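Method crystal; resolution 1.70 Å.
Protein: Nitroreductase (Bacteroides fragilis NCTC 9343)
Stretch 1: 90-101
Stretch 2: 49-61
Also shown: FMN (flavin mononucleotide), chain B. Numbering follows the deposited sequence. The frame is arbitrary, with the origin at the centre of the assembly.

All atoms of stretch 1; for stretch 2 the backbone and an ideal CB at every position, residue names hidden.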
# COMPACT_ATOMS: atom_id res chain seq x y z
N CYS A 90 -17.78 -9.96 -8.28
CA CYS A 90 -16.41 -9.51 -8.09
C CYS A 90 -15.98 -9.55 -6.63
O CYS A 90 -14.80 -9.72 -6.37
CB CYS A 90 -16.19 -8.11 -8.68
SG CYS A 90 -17.08 -6.75 -7.88
N TYR A 91 -16.92 -9.45 -5.69
CA TYR A 91 -16.56 -9.44 -4.27
C TYR A 91 -16.84 -10.76 -3.56
O TYR A 91 -16.79 -10.86 -2.33
CB TYR A 91 -17.24 -8.25 -3.51
CG TYR A 91 -18.73 -8.33 -3.53
CD1 TYR A 91 -19.45 -7.84 -4.60
CD2 TYR A 91 -19.44 -8.95 -2.53
CE1 TYR A 91 -20.80 -7.96 -4.67
CE2 TYR A 91 -20.79 -9.06 -2.58
CZ TYR A 91 -21.48 -8.56 -3.66
OH TYR A 91 -22.86 -8.68 -3.78
N TYR A 92 -17.09 -11.81 -4.34
CA TYR A 92 -17.20 -13.16 -3.81
C TYR A 92 -18.27 -13.36 -2.73
O TYR A 92 -18.13 -14.21 -1.88
CB TYR A 92 -15.84 -13.64 -3.29
CG TYR A 92 -14.74 -13.46 -4.32
CD1 TYR A 92 -14.76 -14.17 -5.50
CD2 TYR A 92 -13.71 -12.58 -4.10
CE1 TYR A 92 -13.75 -14.02 -6.47
CE2 TYR A 92 -12.70 -12.40 -5.05
CZ TYR A 92 -12.73 -13.12 -6.23
OH TYR A 92 -11.72 -12.95 -7.17
N HIS A 93 -19.34 -12.57 -2.78
CA HIS A 93 -20.43 -12.64 -1.82
C HIS A 93 -19.99 -12.40 -0.38
O HIS A 93 -20.67 -12.81 0.57
CB HIS A 93 -21.19 -13.95 -1.99
CG HIS A 93 -21.78 -14.10 -3.35
ND1 HIS A 93 -22.84 -13.33 -3.78
CD2 HIS A 93 -21.44 -14.89 -4.39
CE1 HIS A 93 -23.14 -13.66 -5.02
NE2 HIS A 93 -22.30 -14.60 -5.42
N ALA A 94 -18.88 -11.68 -0.22
CA ALA A 94 -18.51 -11.14 1.08
C ALA A 94 -19.65 -10.25 1.61
O ALA A 94 -20.33 -9.58 0.84
CB ALA A 94 -17.19 -10.35 0.99
N PRO A 95 -19.92 -10.29 2.94
CA PRO A 95 -21.01 -9.46 3.48
C PRO A 95 -20.74 -7.95 3.55
O PRO A 95 -21.68 -7.15 3.69
CB PRO A 95 -21.20 -10.06 4.88
CG PRO A 95 -19.88 -10.53 5.24
CD PRO A 95 -19.31 -11.11 3.99
N THR A 96 -19.46 -7.57 3.44
CA THR A 96 -18.99 -6.17 3.50
C THR A 96 -17.93 -5.94 2.41
O THR A 96 -17.06 -6.78 2.18
CB THR A 96 -18.44 -5.80 4.90
OG1 THR A 96 -19.53 -5.74 5.82
CG2 THR A 96 -17.72 -4.42 4.90
N LEU A 97 -18.08 -4.83 1.71
CA LEU A 97 -17.05 -4.33 0.81
C LEU A 97 -16.73 -2.88 1.15
O LEU A 97 -17.63 -2.04 1.17
CB LEU A 97 -17.55 -4.39 -0.62
CG LEU A 97 -16.57 -4.03 -1.71
CD1 LEU A 97 -15.47 -5.09 -1.86
CD2 LEU A 97 -17.33 -3.89 -3.00
N VAL A 98 -15.46 -2.60 1.40
CA VAL A 98 -15.01 -1.23 1.65
C VAL A 98 -14.41 -0.66 0.38
O VAL A 98 -13.40 -1.17 -0.17
CB VAL A 98 -13.98 -1.13 2.74
CG1 VAL A 98 -13.70 0.33 3.12
CG2 VAL A 98 -14.44 -1.86 3.96
N ILE A 99 -15.06 0.37 -0.13
CA ILE A 99 -14.59 1.05 -1.32
C ILE A 99 -13.60 2.14 -0.92
O ILE A 99 -13.97 3.05 -0.20
CB ILE A 99 -15.78 1.70 -2.08
CG1 ILE A 99 -16.81 0.62 -2.46
CG2 ILE A 99 -15.29 2.45 -3.34
CD1 ILE A 99 -18.15 1.15 -2.97
N VAL A 100 -12.37 2.05 -1.41
CA VAL A 100 -11.31 2.98 -0.97
C VAL A 100 -11.03 3.90 -2.16
O VAL A 100 -10.58 3.45 -3.21
CB VAL A 100 -10.05 2.25 -0.43
CG1 VAL A 100 -8.99 3.29 0.06
CG2 VAL A 100 -10.40 1.30 0.78
N SER A 101 -11.31 5.19 -1.98
CA SER A 101 -11.25 6.15 -3.09
C SER A 101 -10.32 7.30 -2.72
O SER A 101 -10.03 7.50 -1.58
CB SER A 101 -12.63 6.69 -3.43
OG SER A 101 -13.23 7.43 -2.37
N UNK A 49 -8.27 10.62 1.07
CA UNK A 49 -8.99 9.37 0.81
C UNK A 49 -10.39 9.37 1.44
O UNK A 49 -10.70 10.16 2.34
CB UNK A 49 -8.18 8.18 1.34
N UNK A 50 -11.22 8.47 0.94
CA UNK A 50 -12.49 8.15 1.59
C UNK A 50 -12.65 6.64 1.60
O UNK A 50 -12.24 5.96 0.67
CB UNK A 50 -13.67 8.82 0.88
N UNK A 51 -13.27 6.16 2.67
CA UNK A 51 -13.52 4.76 2.90
C UNK A 51 -15.03 4.57 3.03
O UNK A 51 -15.61 5.00 4.02
CB UNK A 51 -12.78 4.26 4.14
N UNK A 52 -15.66 3.95 2.03
CA UNK A 52 -17.10 3.75 1.99
C UNK A 52 -17.37 2.27 2.24
O UNK A 52 -17.19 1.44 1.35
CB UNK A 52 -17.69 4.21 0.66
N UNK A 53 -17.74 1.95 3.48
CA UNK A 53 -17.98 0.58 3.87
C UNK A 53 -19.43 0.21 3.55
O UNK A 53 -20.35 0.72 4.17
CB UNK A 53 -17.67 0.38 5.36
N UNK A 54 -19.62 -0.67 2.58
CA UNK A 54 -20.95 -1.08 2.17
C UNK A 54 -21.24 -2.46 2.76
O UNK A 54 -20.59 -3.43 2.40
CB UNK A 54 -21.08 -1.09 0.65
N UNK A 55 -22.23 -2.51 3.66
CA UNK A 55 -22.56 -3.69 4.42
C UNK A 55 -23.92 -4.28 4.05
O UNK A 55 -24.41 -5.16 4.71
CB UNK A 55 -22.53 -3.36 5.91
N UNK A 56 -24.50 -3.80 2.97
CA UNK A 56 -25.86 -4.15 2.62
C UNK A 56 -25.83 -5.06 1.39
O UNK A 56 -25.36 -4.67 0.33
CB UNK A 56 -26.70 -2.90 2.36
N UNK A 57 -26.31 -6.28 1.54
CA UNK A 57 -26.24 -7.27 0.47
C UNK A 57 -26.94 -6.84 -0.78
O UNK A 57 -26.40 -7.03 -1.87
CB UNK A 57 -26.83 -8.60 0.94
N UNK A 58 -28.11 -6.20 -0.64
CA UNK A 58 -28.85 -5.72 -1.82
C UNK A 58 -28.03 -4.71 -2.60
O UNK A 58 -27.93 -4.79 -3.81
CB UNK A 58 -30.18 -5.10 -1.41
N UNK A 59 -27.45 -3.74 -1.91
CA UNK A 59 -26.66 -2.71 -2.60
C UNK A 59 -25.39 -3.30 -3.22
O UNK A 59 -24.97 -2.89 -4.30
CB UNK A 59 -26.29 -1.59 -1.63
N UNK A 60 -24.77 -4.25 -2.54
CA UNK A 60 -23.58 -4.89 -3.12
C UNK A 60 -23.91 -5.59 -4.45
O UNK A 60 -23.19 -5.48 -5.41
CB UNK A 60 -22.99 -5.90 -2.13
N UNK A 61 -25.04 -6.30 -4.46
CA UNK A 61 -25.48 -6.98 -5.65
C UNK A 61 -25.79 -6.01 -6.78
O UNK A 61 -25.41 -6.23 -7.92
CB UNK A 61 -26.71 -7.83 -5.34
N1 FMN B . -7.70 -10.67 -5.90
C2 FMN B . -8.95 -10.85 -6.45
O2 FMN B . -9.58 -11.89 -6.23
N3 FMN B . -9.52 -9.91 -7.28
C4 FMN B . -8.84 -8.78 -7.58
O4 FMN B . -9.48 -7.88 -8.15
C4A FMN B . -7.58 -8.58 -7.01
N5 FMN B . -6.88 -7.43 -7.28
C5A FMN B . -5.65 -7.18 -6.72
C6 FMN B . -5.00 -5.98 -7.00
C7 FMN B . -3.77 -5.68 -6.41
C7M FMN B . -3.16 -4.29 -6.54
C8 FMN B . -3.22 -6.60 -5.51
C8M FMN B . -2.17 -6.11 -4.53
C9 FMN B . -3.87 -7.80 -5.23
C9A FMN B . -5.10 -8.10 -5.83
N10 FMN B . -5.78 -9.31 -5.58
C10 FMN B . -7.02 -9.52 -6.13
C1' FMN B . -5.22 -10.33 -4.62
C2' FMN B . -4.02 -11.05 -5.24
O2' FMN B . -4.46 -11.98 -6.21
C3' FMN B . -3.31 -11.80 -4.13
O3' FMN B . -2.71 -10.85 -3.28
C4' FMN B . -2.20 -12.73 -4.65
O4' FMN B . -2.75 -13.81 -5.39
C5' FMN B . -1.36 -13.28 -3.50
O5' FMN B . -2.17 -14.08 -2.64
P FMN B . -2.31 -13.77 -1.06
O1P FMN B . -0.95 -13.63 -0.50
O2P FMN B . -3.19 -14.87 -0.44
O3P FMN B . -2.94 -12.41 -0.89

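Residues 50-54 run antiparallel to strand 96-101, so alternate positions share a face with alternate residues of the partner. Position 49 precedes the ladder. Its CA lies 3.2 Å from Ser101 O, a CA-H...O contact, and its CB points sideways, so stretch 1 limits the choice little. The residue is Trp49, whose indole leads away from stretch 1.

Position 50 pairs with Ser101 through two backbone hydrogen bonds: its N donates to Ser101 O (3.0 Å), and Ser101 N donates to its O (2.9 Å). The ideal CB is 3.6 Å from Ser101 OG, which would suit a polar or a small residue. His50 is deposited; chi1 near t carries its imidazole away from stretch 1, where NE2 bonds elsewhere in the structure.

Position 51 turns to the face of Val98 and Val100, its CB 4.2 Å from Val98 CG1. Branched aliphatic or aromatic side chains would all find apolar surface. Phe51 takes chi1 m, which brings its ring beside Val100: CE1 lies 3.8 Å from Val100 CG1, which sits at the ring edge.

Position 52 is bonded both ways to Ile99 (its N to Ile99 O, 2.9 Å; Ile99 N to its O, 2.8 Å) and shares a face with Ile99 and Ser101. The beta-branched Val, Ile and Thr all suit an extended backbone, and the nearby Ser101 OG favours a hydroxyl. Thr52 supplies one: a water lies 2.8 Å from Thr52 OG1 and 2.8 Å from Ser101 OG, and donates to Ile99 O at 2.9 Å, tying both strands together.

Position 53 opposes Val98 in a non-hydrogen-bonded pair, where the CA atoms of 53 and Val98 come within 4.1 Å. Its CB is already 4.2 Å from Val98 CG2 and 4.8 Å from Thr96 CG2, so a small apolar group makes contact without reaching further. Ala53 does so.

Position 54 closes the ladder, its N donating to Leu97 O (2.8 Å) and its O accepting from Leu97 N (3.0 Å). Facing Leu97 and Ile99, it calls for an aliphatic, preferably beta-branched residue. Val54 places CG2 4.1 Å from Ile99 CD1.

At 55 the CB is 3.8 Å from Thr96 OG1; a small or mildly polar group fits. Cys55 brings SG to 3.5 Å from Thr96 OG1.

Position 56 points away, just before a helix, where Asn, Asp, Ser or Thr commonly cap. Asn56 OD1 accepts from the backbone N of 59 (3.3 Å).

Position 57 points sideways into space that suits polar groups; Thr57 OG1 is 2.7 Å from a water that donates to Pro95 O (2.6 Å). Positions 58 and 59 lie beyond reach of stretch 1, and many residues would serve; they are Val58 and Lys59.

Position 60 points toward Tyr91 and Leu97, inviting a branched aliphatic chain. Leu60 packs CB 3.4 Å from Tyr91 CZ and CD2 3.6 Å from Leu97 CB.

Position 61 points sideways, leaving room for a long polar chain. Glu61 sets CG 3.5 Å from Tyr91 OH.

Stretch 2 (49-61) WHFTAVCNTVKLE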
# COMPACT_ATOMS: atom_id res chain seq x y z
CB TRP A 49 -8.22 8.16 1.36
CG TRP A 49 -7.58 8.32 2.74
CD1 TRP A 49 -8.09 8.96 3.84
CD2 TRP A 49 -6.31 7.83 3.14
NE1 TRP A 49 -7.22 8.91 4.87
CE2 TRP A 49 -6.11 8.21 4.47
CE3 TRP A 49 -5.31 7.09 2.50
CZ2 TRP A 49 -4.95 7.91 5.16
CZ3 TRP A 49 -4.17 6.77 3.20
CH2 TRP A 49 -4.00 7.18 4.51
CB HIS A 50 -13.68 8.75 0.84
CG HIS A 50 -14.88 8.97 1.71
ND1 HIS A 50 -15.02 10.06 2.53
CD2 HIS A 50 -15.98 8.20 1.91
CE1 HIS A 50 -16.15 9.96 3.21
NE2 HIS A 50 -16.75 8.84 2.86
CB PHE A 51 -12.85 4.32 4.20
CG PHE A 51 -11.39 4.76 4.34
CD1 PHE A 51 -10.44 4.34 3.46
CD2 PHE A 51 -11.00 5.64 5.36
CE1 PHE A 51 -9.11 4.73 3.60
CE2 PHE A 51 -9.66 6.04 5.50
CZ PHE A 51 -8.72 5.58 4.59
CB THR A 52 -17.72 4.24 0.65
OG1 THR A 52 -17.31 5.59 0.42
CG2 THR A 52 -19.24 4.21 0.72
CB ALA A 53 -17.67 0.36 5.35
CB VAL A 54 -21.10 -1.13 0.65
CG1 VAL A 54 -22.56 -1.50 0.24
CG2 VAL A 54 -20.70 0.21 0.04
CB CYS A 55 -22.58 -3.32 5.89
SG CYS A 55 -21.02 -2.65 6.46
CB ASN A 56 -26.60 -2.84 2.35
CG ASN A 56 -28.07 -3.04 2.12
OD1 ASN A 56 -28.48 -3.71 1.19
ND2 ASN A 56 -28.88 -2.46 2.99
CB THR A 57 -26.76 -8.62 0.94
OG1 THR A 57 -25.89 -9.10 1.97
CG2 THR A 57 -26.78 -9.64 -0.18
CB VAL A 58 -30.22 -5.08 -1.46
CG1 VAL A 58 -30.84 -4.45 -2.70
CG2 VAL A 58 -31.16 -6.09 -0.87
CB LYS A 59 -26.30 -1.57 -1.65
CG LYS A 59 -27.50 -0.88 -1.03
CD LYS A 59 -27.05 0.28 -0.17
CE LYS A 59 -28.11 0.70 0.85
NZ LYS A 59 -29.47 1.09 0.37
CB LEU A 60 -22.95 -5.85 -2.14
CG LEU A 60 -22.27 -5.16 -0.98
CD1 LEU A 60 -21.96 -6.23 0.12
CD2 LEU A 60 -21.05 -4.32 -1.42
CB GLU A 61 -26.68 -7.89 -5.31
CG GLU A 61 -26.27 -9.02 -4.36
CD GLU A 61 -27.35 -10.06 -4.13
OE1 GLU A 61 -28.52 -9.84 -4.57
OE2 GLU A 61 -27.02 -11.11 -3.51
O HOH W 1 -14.96 5.62 -1.03
O HOH W 2 -24.14 -7.99 3.74
O HOH W 3 -22.99 -9.88 0.39
O HOH W 4 -24.12 -9.37 -1.84
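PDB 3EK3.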